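Local coordinates for probable TonB-dependent siderophore receptor PiuA (Acinetobacter baumannii, PDB 5FP1), which probably takes up iron across the outer membrane by binding iron-chelating siderophores, possibly including ferric enterobactin with micromolar affinity, at residues S322-D326 / K359-Y365; D411-E417 / F444-F450; Y459-N463 / I508-M514. All coordinates share one frame; numbering follows the deposited sequence.

Interaction 1 (S322-D326 / K359-Y365); sequences SAITD and KTDKGGY. With C8E ((hydroxyethyloxy)tri(ethyloxy)octane), chain D; C8E ((hydroxyethyloxy)tri(ethyloxy)octane), chain G.
Ile324 and Tyr365 cross at about a right angle, the isoleucine laying its tip on the phenol. CD1 of Ile324 sits over one face of the Tyr365 ring, shifted toward the rim and 3.5 Å from CZ, a CH-pi contact. CG1 of Ile324 follows behind, 3.6 Å from CE2 of Tyr365, while the CG2 branch turns to the alkyl chain of detergent C8E (chain D). At the edge of the same ring, in its plane, lies CB of Ser322. The serine hydroxyl grips the backbone beside the ring: Tyr365 N donates to Ser322 OG over 3.0 Å (161° at the hydrogen), and OG in turn donates to a water that bonds Tyr365 O. The phenol OH bonds Asp298 of strand 284-304. On the sheet face that carries Ile324, Gly363 has no side chain, and its CA lies 3.8 Å from C4 of C8E (chain D). The opposite face pairs Thr325 CG2 with Lys362 CG, 3.8 Å apart. A bend at chi2 (-91°) leads the lysine chain to a salt bridge with Asp411 and to a water held by Ser322 O. Two hydrogen-bonded pairs, Ile324 with Gly363 and Asp326 with Asp361, hold the backbones; Ile324 N approaches Gly363 O from 55° above the carbonyl plane, whereas the return bond lies in plane. Asp326 puts CB against the detergent and its carboxylate in a salt bridge with Lys294. The pairing joins two arms of a beta hairpin, strands 315-341 and 346-368, in the wall of the TonB-dependent receptor beta-barrel.

Interaction 2 (D411-E417 / F444-F450); sequences DFDATVE and FEAEQNF. With C8E ((hydroxyethyloxy)tri(ethyloxy)octane), chain G.
Asp411 O passes CA of Phe450 across two antiparallel strands, the arms of a hairpin in the receptor's beta-barrel; Asp411 and Phe412 form a classic beta bulge. Phe412 packs tightly through CB, 3.1 Å from Asn449 O. Over one face of its ring, toward the rim, lies NE2 of Gln448, 3.6 Å from Phe412 CE1, with ring and amide planes only 20° apart. The Phe450 ring lies alongside and points the same way, with centroids 5.4 Å apart and planes inclined at 59°. Asp413 turns its carboxylate back between its own N and carbonyl carbon (chi1 65°), which brings OD1 to Asn449: ND2 donates to the syn lone pair of Asp413 OD1 over 2.8 Å, with amide and carboxylate nearly perpendicular. The other amide atom, Asn449 OD1, bonds Thr460, and Asp413 OD2 touches the detergent C8E (chain G). Ala414 CB is pressed against Gln448 CG at 3.2 Å, on the same face as Phe412. Thr415 exchanges two backbone bonds with Glu447; its hydroxyl takes a bond from Lys359 and gives one to a water that also bonds Asp413 OD1 and Glu447 O. Val416 divides its branches, CG1 reaching CE2 of Phe444 at 3.5 Å and CG2 touching the methyl of Ala446. Glu417 pairs with Glu445 through the backbone, and its OE2 bonds Tyr355. The two glutamates bring like charges near, Glu417 OE1 lying 4.7 Å from Glu445 OE2, but the latter oxygen accepts from a water, 2.7 Å away, that also donates to Thr415 O.

Interaction 3 (Y459-N463 / I508-M514); sequences YTAKN and INANNQM
Gln513 reaches across to segment 459-463 of strand 459-476, starting with CB, which lies 3.6 Å from Lys462 O. CG passes the same carbonyl oxygen. CD then comes opposite Ala461 CA, and the amide divides its two ends between strand and loop. OE1 of Gln513 accepts from Lys462 N over 2.9 Å in a nearly straight bond (166°), although the donor is tilted 34° from the carbonyl plane. NE2 turns back and donates, in the plane of its amide, to Ala510 O at 3.0 Å. The chain that Gln513 thus clamps is part of the long loop between barrel strands 482-493 and 518-531, probably extracellular as in other TonB-dependent receptors. An Asx turn shapes it, Asn509 OD1 accepting from Asn511 N. At one end Tyr459 lays CE2 3.6 Å from Ala510 CB. In the middle, Ile508 CG1 meets the methyl of Ala461, while CD1 of Ile508 touches CB of Asn463. Asn463 extends its amide with CG anti to the backbone N (chi1 179°), and ND2 donates to Gln513 O over 2.9 Å, from above that carbonyl's plane, while OD1 of Asn463 bonds Ser465.

In the fold
The three contacts follow one another along the chain and lie on the same side of the chain's centre. Strands 315-341, 346-368, 405-428, 433-450 and 459-476 are successive neighbours in the barrel wall. Interactions 1 and 2, centres 13 Å apart, join where 346-368 pairs with 405-428: Ala414 N meets Thr360 O, and C8E (chain G) touches both. Interactions 2 and 3, centres 9 Å apart, join along 433-450 and 459-476, with Asn463 N at Ala446 O. Interactions 1 and 3 do not touch; their nearest atoms are about 11 Å apart. The two hairpins thus form a continuous patch of the barrel wall, and interaction 3 ties a loop to its next strand.

Interaction 1 (S322-D326 / K359-Y365)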
# COMPACT_ATOMS: atom_id res chain seq x y z
N SER A 322 -7.61 -1.68 -19.23
CA SER A 322 -7.06 -0.36 -19.45
C SER A 322 -7.74 0.67 -18.58
O SER A 322 -8.86 0.46 -18.08
CB SER A 322 -7.19 0.06 -20.91
OG SER A 322 -8.52 0.45 -21.21
N ALA A 323 -7.04 1.79 -18.41
CA ALA A 323 -7.62 3.02 -17.85
C ALA A 323 -6.71 4.20 -18.19
O ALA A 323 -5.52 4.04 -18.41
CB ALA A 323 -7.78 2.91 -16.34
N ILE A 324 -7.30 5.39 -18.18
CA ILE A 324 -6.58 6.63 -18.32
C ILE A 324 -7.16 7.56 -17.27
O ILE A 324 -8.35 7.89 -17.34
CB ILE A 324 -6.81 7.30 -19.69
CG1 ILE A 324 -6.59 6.32 -20.85
CG2 ILE A 324 -5.90 8.53 -19.83
CD1 ILE A 324 -7.17 6.81 -22.18
N THR A 325 -6.37 7.92 -16.27
CA THR A 325 -6.87 8.76 -15.21
C THR A 325 -6.00 10.00 -15.05
O THR A 325 -4.76 9.94 -15.21
CB THR A 325 -6.98 8.04 -13.85
OG1 THR A 325 -5.69 7.54 -13.41
CG2 THR A 325 -7.99 6.89 -13.94
N ASP A 326 -6.64 11.07 -14.62
CA ASP A 326 -5.94 12.33 -14.35
C ASP A 326 -6.62 12.97 -13.16
O ASP A 326 -7.79 13.35 -13.22
CB ASP A 326 -6.01 13.25 -15.57
CG ASP A 326 -5.18 14.52 -15.40
OD1 ASP A 326 -4.91 14.94 -14.27
OD2 ASP A 326 -4.83 15.13 -16.41
N LYS A 359 -10.44 16.07 -7.75
CA LYS A 359 -11.16 15.95 -9.01
C LYS A 359 -10.39 15.04 -9.95
O LYS A 359 -9.18 15.20 -10.16
CB LYS A 359 -11.37 17.31 -9.69
CG LYS A 359 -12.18 18.30 -8.85
CD LYS A 359 -12.68 19.51 -9.64
CE LYS A 359 -13.86 19.17 -10.57
NZ LYS A 359 -15.21 19.19 -9.90
N THR A 360 -11.12 14.11 -10.55
CA THR A 360 -10.52 13.05 -11.40
C THR A 360 -11.31 12.92 -12.67
O THR A 360 -12.55 12.87 -12.62
CB THR A 360 -10.55 11.67 -10.67
OG1 THR A 360 -9.77 11.75 -9.48
CG2 THR A 360 -9.97 10.53 -11.54
N ASP A 361 -10.60 12.89 -13.80
CA ASP A 361 -11.14 12.46 -15.08
C ASP A 361 -10.73 11.02 -15.35
O ASP A 361 -9.57 10.65 -15.14
CB ASP A 361 -10.60 13.34 -16.21
CG ASP A 361 -11.20 14.76 -16.20
OD1 ASP A 361 -12.31 14.94 -15.69
OD2 ASP A 361 -10.57 15.68 -16.76
N LYS A 362 -11.65 10.19 -15.83
CA LYS A 362 -11.32 8.81 -16.15
C LYS A 362 -11.83 8.40 -17.51
O LYS A 362 -13.01 8.65 -17.86
CB LYS A 362 -11.90 7.85 -15.08
CG LYS A 362 -11.48 6.38 -15.24
CD LYS A 362 -12.42 5.54 -16.10
CE LYS A 362 -11.91 4.10 -16.25
NZ LYS A 362 -12.74 3.23 -17.13
N GLY A 363 -10.96 7.71 -18.25
CA GLY A 363 -11.33 7.08 -19.51
C GLY A 363 -10.65 5.72 -19.62
O GLY A 363 -10.04 5.20 -18.64
N GLY A 364 -10.70 5.16 -20.82
CA GLY A 364 -10.04 3.90 -21.10
C GLY A 364 -9.89 3.79 -22.59
O GLY A 364 -10.16 4.77 -23.32
N TYR A 365 -9.50 2.61 -23.05
CA TYR A 365 -9.22 2.42 -24.48
C TYR A 365 -10.24 1.54 -25.14
O TYR A 365 -10.66 0.51 -24.58
CB TYR A 365 -7.80 1.87 -24.72
CG TYR A 365 -6.73 2.90 -24.42
CD1 TYR A 365 -6.40 3.89 -25.34
CD2 TYR A 365 -6.06 2.89 -23.20
CE1 TYR A 365 -5.43 4.84 -25.06
CE2 TYR A 365 -5.10 3.83 -22.92
CZ TYR A 365 -4.79 4.81 -23.84
OH TYR A 365 -3.84 5.74 -23.50
C1 C8E D . -7.69 11.76 -18.39
C2 C8E D . -8.84 10.87 -18.80
C3 C8E D . -9.21 11.19 -20.25
C4 C8E D . -9.35 9.93 -21.08
C5 C8E D . -10.28 10.13 -22.26
C6 C8E D . -9.85 11.26 -23.18
C7 C8E D . -10.81 11.34 -24.35
C8 C8E D . -10.10 11.55 -25.67
O9 C8E D . -11.09 11.60 -26.70
C1 C8E G . -13.49 12.11 -18.79
C2 C8E G . -14.43 13.29 -18.53
C3 C8E G . -15.88 12.86 -18.56
C4 C8E G . -16.87 14.00 -18.37
C5 C8E G . -18.08 13.58 -17.54
C6 C8E G . -19.33 14.39 -17.92
C7 C8E G . -19.41 15.76 -17.26
C8 C8E G . -20.78 16.39 -17.52
O9 C8E G . -21.34 16.90 -16.31
O HOH W 1 -10.62 -1.05 -22.44
O HOH W 2 -11.41 1.15 -18.27
O HOH W 3 -8.80 16.39 -12.75

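Interaction 2 (D411-E417 / F444-F450)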
# COMPACT_ATOMS: atom_id res chain seq x y z
N ASP A 411 -14.98 8.25 -19.91
CA ASP A 411 -16.04 7.50 -19.23
C ASP A 411 -16.79 8.33 -18.19
O ASP A 411 -18.04 8.37 -18.19
CB ASP A 411 -15.51 6.23 -18.57
CG ASP A 411 -14.97 5.23 -19.59
OD1 ASP A 411 -15.67 4.95 -20.59
OD2 ASP A 411 -13.85 4.74 -19.38
N PHE A 412 -16.06 9.00 -17.31
CA PHE A 412 -16.70 9.80 -16.25
C PHE A 412 -15.73 10.75 -15.61
O PHE A 412 -14.52 10.67 -15.84
CB PHE A 412 -17.33 8.92 -15.15
CG PHE A 412 -16.36 7.99 -14.45
CD1 PHE A 412 -15.53 8.44 -13.45
CD2 PHE A 412 -16.32 6.64 -14.78
CE1 PHE A 412 -14.63 7.58 -12.80
CE2 PHE A 412 -15.45 5.76 -14.14
CZ PHE A 412 -14.60 6.23 -13.15
N ASP A 413 -16.26 11.64 -14.78
CA ASP A 413 -15.41 12.39 -13.86
C ASP A 413 -15.94 12.24 -12.46
O ASP A 413 -17.08 11.84 -12.27
CB ASP A 413 -15.23 13.87 -14.23
CG ASP A 413 -16.54 14.68 -14.15
OD1 ASP A 413 -17.39 14.43 -13.29
OD2 ASP A 413 -16.67 15.60 -14.95
N ALA A 414 -15.10 12.58 -11.48
CA ALA A 414 -15.45 12.39 -10.07
C ALA A 414 -14.87 13.47 -9.21
O ALA A 414 -13.73 13.84 -9.38
CB ALA A 414 -14.95 11.04 -9.58
N THR A 415 -15.65 13.93 -8.24
CA THR A 415 -15.22 14.95 -7.30
C THR A 415 -15.53 14.51 -5.89
O THR A 415 -16.66 14.13 -5.57
CB THR A 415 -15.95 16.27 -7.60
OG1 THR A 415 -15.64 16.66 -8.93
CG2 THR A 415 -15.51 17.38 -6.64
N VAL A 416 -14.50 14.50 -5.05
CA VAL A 416 -14.67 14.16 -3.62
C VAL A 416 -14.23 15.36 -2.80
O VAL A 416 -13.11 15.89 -2.96
CB VAL A 416 -13.86 12.91 -3.23
CG1 VAL A 416 -13.96 12.64 -1.74
CG2 VAL A 416 -14.34 11.70 -4.02
N GLU A 417 -15.11 15.78 -1.92
CA GLU A 417 -14.83 16.90 -1.05
C GLU A 417 -15.07 16.45 0.39
O GLU A 417 -16.11 15.84 0.70
CB GLU A 417 -15.75 18.07 -1.42
CG GLU A 417 -15.40 19.37 -0.68
CD GLU A 417 -16.13 20.58 -1.28
OE1 GLU A 417 -17.24 20.39 -1.78
OE2 GLU A 417 -15.59 21.69 -1.24
N PHE A 444 -18.35 14.04 4.13
CA PHE A 444 -17.81 13.46 2.91
C PHE A 444 -18.86 13.64 1.81
O PHE A 444 -20.05 13.34 2.00
CB PHE A 444 -17.50 11.97 3.15
CG PHE A 444 -17.07 11.21 1.91
CD1 PHE A 444 -18.00 10.56 1.13
CD2 PHE A 444 -15.73 11.08 1.58
CE1 PHE A 444 -17.62 9.83 -0.00
CE2 PHE A 444 -15.33 10.35 0.46
CZ PHE A 444 -16.28 9.73 -0.33
N GLU A 445 -18.42 14.12 0.67
CA GLU A 445 -19.27 14.11 -0.51
C GLU A 445 -18.53 13.59 -1.74
O GLU A 445 -17.42 14.03 -2.05
CB GLU A 445 -19.79 15.52 -0.80
CG GLU A 445 -20.62 15.55 -2.07
CD GLU A 445 -21.06 16.96 -2.43
OE1 GLU A 445 -21.91 17.54 -1.73
OE2 GLU A 445 -20.56 17.46 -3.44
N ALA A 446 -19.14 12.63 -2.43
CA ALA A 446 -18.57 12.10 -3.67
C ALA A 446 -19.60 12.25 -4.75
O ALA A 446 -20.76 11.86 -4.59
CB ALA A 446 -18.18 10.65 -3.51
N GLU A 447 -19.19 12.85 -5.86
CA GLU A 447 -20.07 13.02 -7.01
C GLU A 447 -19.39 12.54 -8.26
O GLU A 447 -18.27 12.95 -8.56
CB GLU A 447 -20.43 14.49 -7.17
CG GLU A 447 -21.35 14.75 -8.36
CD GLU A 447 -21.90 16.18 -8.35
OE1 GLU A 447 -21.11 17.12 -8.37
OE2 GLU A 447 -23.12 16.34 -8.30
N GLN A 448 -20.08 11.70 -9.03
CA GLN A 448 -19.51 11.17 -10.24
C GLN A 448 -20.47 11.36 -11.38
O GLN A 448 -21.62 10.95 -11.29
CB GLN A 448 -19.18 9.69 -10.05
CG GLN A 448 -17.77 9.52 -9.57
CD GLN A 448 -17.26 8.10 -9.49
OE1 GLN A 448 -16.67 7.76 -8.51
NE2 GLN A 448 -17.44 7.31 -10.53
N ASN A 449 -19.99 11.99 -12.45
CA ASN A 449 -20.78 12.24 -13.67
C ASN A 449 -20.41 11.23 -14.76
O ASN A 449 -19.29 11.26 -15.29
CB ASN A 449 -20.51 13.66 -14.16
CG ASN A 449 -20.90 14.71 -13.12
OD1 ASN A 449 -22.04 14.76 -12.67
ND2 ASN A 449 -19.94 15.52 -12.70
N PHE A 450 -21.34 10.33 -15.09
CA PHE A 450 -21.09 9.28 -16.05
C PHE A 450 -21.62 9.67 -17.43
O PHE A 450 -22.79 10.04 -17.56
CB PHE A 450 -21.79 8.01 -15.64
CG PHE A 450 -21.29 7.43 -14.35
CD1 PHE A 450 -20.19 6.58 -14.34
CD2 PHE A 450 -21.90 7.75 -13.15
CE1 PHE A 450 -19.71 6.04 -13.14
CE2 PHE A 450 -21.43 7.23 -11.95
CZ PHE A 450 -20.34 6.36 -11.94
C1 C8E G . -13.49 12.11 -18.79
C2 C8E G . -14.43 13.29 -18.53
C3 C8E G . -15.88 12.86 -18.56
C4 C8E G . -16.87 14.00 -18.37
C5 C8E G . -18.08 13.58 -17.54
C6 C8E G . -19.33 14.39 -17.92
C7 C8E G . -19.41 15.76 -17.26
C8 C8E G . -20.78 16.39 -17.52
O9 C8E G . -21.34 16.90 -16.31
O HOH W 4 -17.48 15.25 -10.51
O HOH W 5 -18.24 16.63 -4.61

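Interaction 3 (Y459-N463 / I508-M514)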
# COMPACT_ATOMS: atom_id res chain seq x y z
N TYR A 459 -25.72 9.90 -16.41
CA TYR A 459 -26.30 10.17 -15.12
C TYR A 459 -25.24 10.62 -14.13
O TYR A 459 -24.04 10.47 -14.41
CB TYR A 459 -27.06 8.94 -14.61
CG TYR A 459 -26.20 7.88 -13.95
CD1 TYR A 459 -25.48 6.98 -14.72
CD2 TYR A 459 -26.16 7.75 -12.58
CE1 TYR A 459 -24.69 6.00 -14.13
CE2 TYR A 459 -25.40 6.78 -11.97
CZ TYR A 459 -24.67 5.90 -12.75
OH TYR A 459 -23.93 4.91 -12.14
N THR A 460 -25.67 11.23 -13.04
CA THR A 460 -24.81 11.65 -11.97
C THR A 460 -25.16 10.87 -10.70
O THR A 460 -26.33 10.80 -10.29
CB THR A 460 -24.94 13.17 -11.72
OG1 THR A 460 -24.44 13.89 -12.87
CG2 THR A 460 -24.20 13.59 -10.46
N ALA A 461 -24.14 10.29 -10.07
CA ALA A 461 -24.31 9.65 -8.76
C ALA A 461 -23.67 10.53 -7.71
O ALA A 461 -22.57 11.07 -7.90
CB ALA A 461 -23.67 8.26 -8.76
N LYS A 462 -24.34 10.68 -6.57
CA LYS A 462 -23.77 11.51 -5.52
C LYS A 462 -24.04 10.89 -4.14
O LYS A 462 -25.15 10.47 -3.84
CB LYS A 462 -24.35 12.92 -5.57
CG LYS A 462 -23.77 13.83 -4.51
CD LYS A 462 -23.95 15.30 -4.85
CE LYS A 462 -25.39 15.73 -4.71
NZ LYS A 462 -25.47 17.23 -4.72
N ASN A 463 -23.02 10.84 -3.31
CA ASN A 463 -23.19 10.43 -1.92
C ASN A 463 -22.80 11.58 -1.03
O ASN A 463 -21.79 12.25 -1.26
CB ASN A 463 -22.28 9.25 -1.62
CG ASN A 463 -22.39 8.78 -0.19
OD1 ASN A 463 -21.61 9.20 0.67
ND2 ASN A 463 -23.40 7.99 0.09
N ILE A 508 -18.98 3.93 -6.74
CA ILE A 508 -20.32 4.46 -6.61
C ILE A 508 -21.08 4.24 -7.92
O ILE A 508 -20.50 4.26 -9.04
CB ILE A 508 -20.30 5.97 -6.24
CG1 ILE A 508 -21.70 6.46 -5.85
CG2 ILE A 508 -19.73 6.80 -7.38
CD1 ILE A 508 -21.73 7.85 -5.24
N ASN A 509 -22.38 3.99 -7.79
CA ASN A 509 -23.26 3.87 -8.93
C ASN A 509 -24.68 4.34 -8.56
O ASN A 509 -24.92 4.79 -7.45
CB ASN A 509 -23.23 2.46 -9.52
CG ASN A 509 -23.72 1.40 -8.55
OD1 ASN A 509 -24.71 1.57 -7.90
ND2 ASN A 509 -23.00 0.28 -8.48
N ALA A 510 -25.60 4.26 -9.51
CA ALA A 510 -26.96 4.77 -9.29
C ALA A 510 -27.59 4.11 -8.08
O ALA A 510 -28.36 4.72 -7.38
CB ALA A 510 -27.82 4.50 -10.51
N ASN A 511 -27.29 2.82 -7.88
CA ASN A 511 -28.01 2.02 -6.91
C ASN A 511 -27.42 2.00 -5.49
O ASN A 511 -28.11 1.62 -4.56
CB ASN A 511 -28.14 0.61 -7.46
CG ASN A 511 -28.74 0.61 -8.85
OD1 ASN A 511 -28.15 0.11 -9.79
ND2 ASN A 511 -29.89 1.27 -8.98
N ASN A 512 -26.16 2.40 -5.32
CA ASN A 512 -25.56 2.43 -3.97
C ASN A 512 -25.28 3.83 -3.45
O ASN A 512 -24.80 4.02 -2.31
CB ASN A 512 -24.30 1.55 -3.92
CG ASN A 512 -23.17 2.06 -4.80
OD1 ASN A 512 -23.18 3.19 -5.28
ND2 ASN A 512 -22.19 1.19 -5.02
N GLN A 513 -25.60 4.84 -4.26
CA GLN A 513 -25.20 6.21 -3.96
C GLN A 513 -25.84 6.75 -2.69
O GLN A 513 -25.29 7.64 -2.08
CB GLN A 513 -25.57 7.18 -5.11
CG GLN A 513 -27.08 7.39 -5.32
CD GLN A 513 -27.35 8.23 -6.57
OE1 GLN A 513 -26.91 9.36 -6.67
NE2 GLN A 513 -28.03 7.65 -7.53
N MET A 514 -26.99 6.20 -2.30
CA MET A 514 -27.69 6.70 -1.12
C MET A 514 -27.34 5.88 0.13
O MET A 514 -27.81 6.19 1.22
CB MET A 514 -29.23 6.69 -1.35
CG MET A 514 -29.88 5.33 -1.36
SD MET A 514 -29.28 4.13 -2.57
CE MET A 514 -29.91 4.82 -4.12
O HOH W 6 -26.87 12.26 -8.06
O HOH W 7 -27.72 11.33 -5.01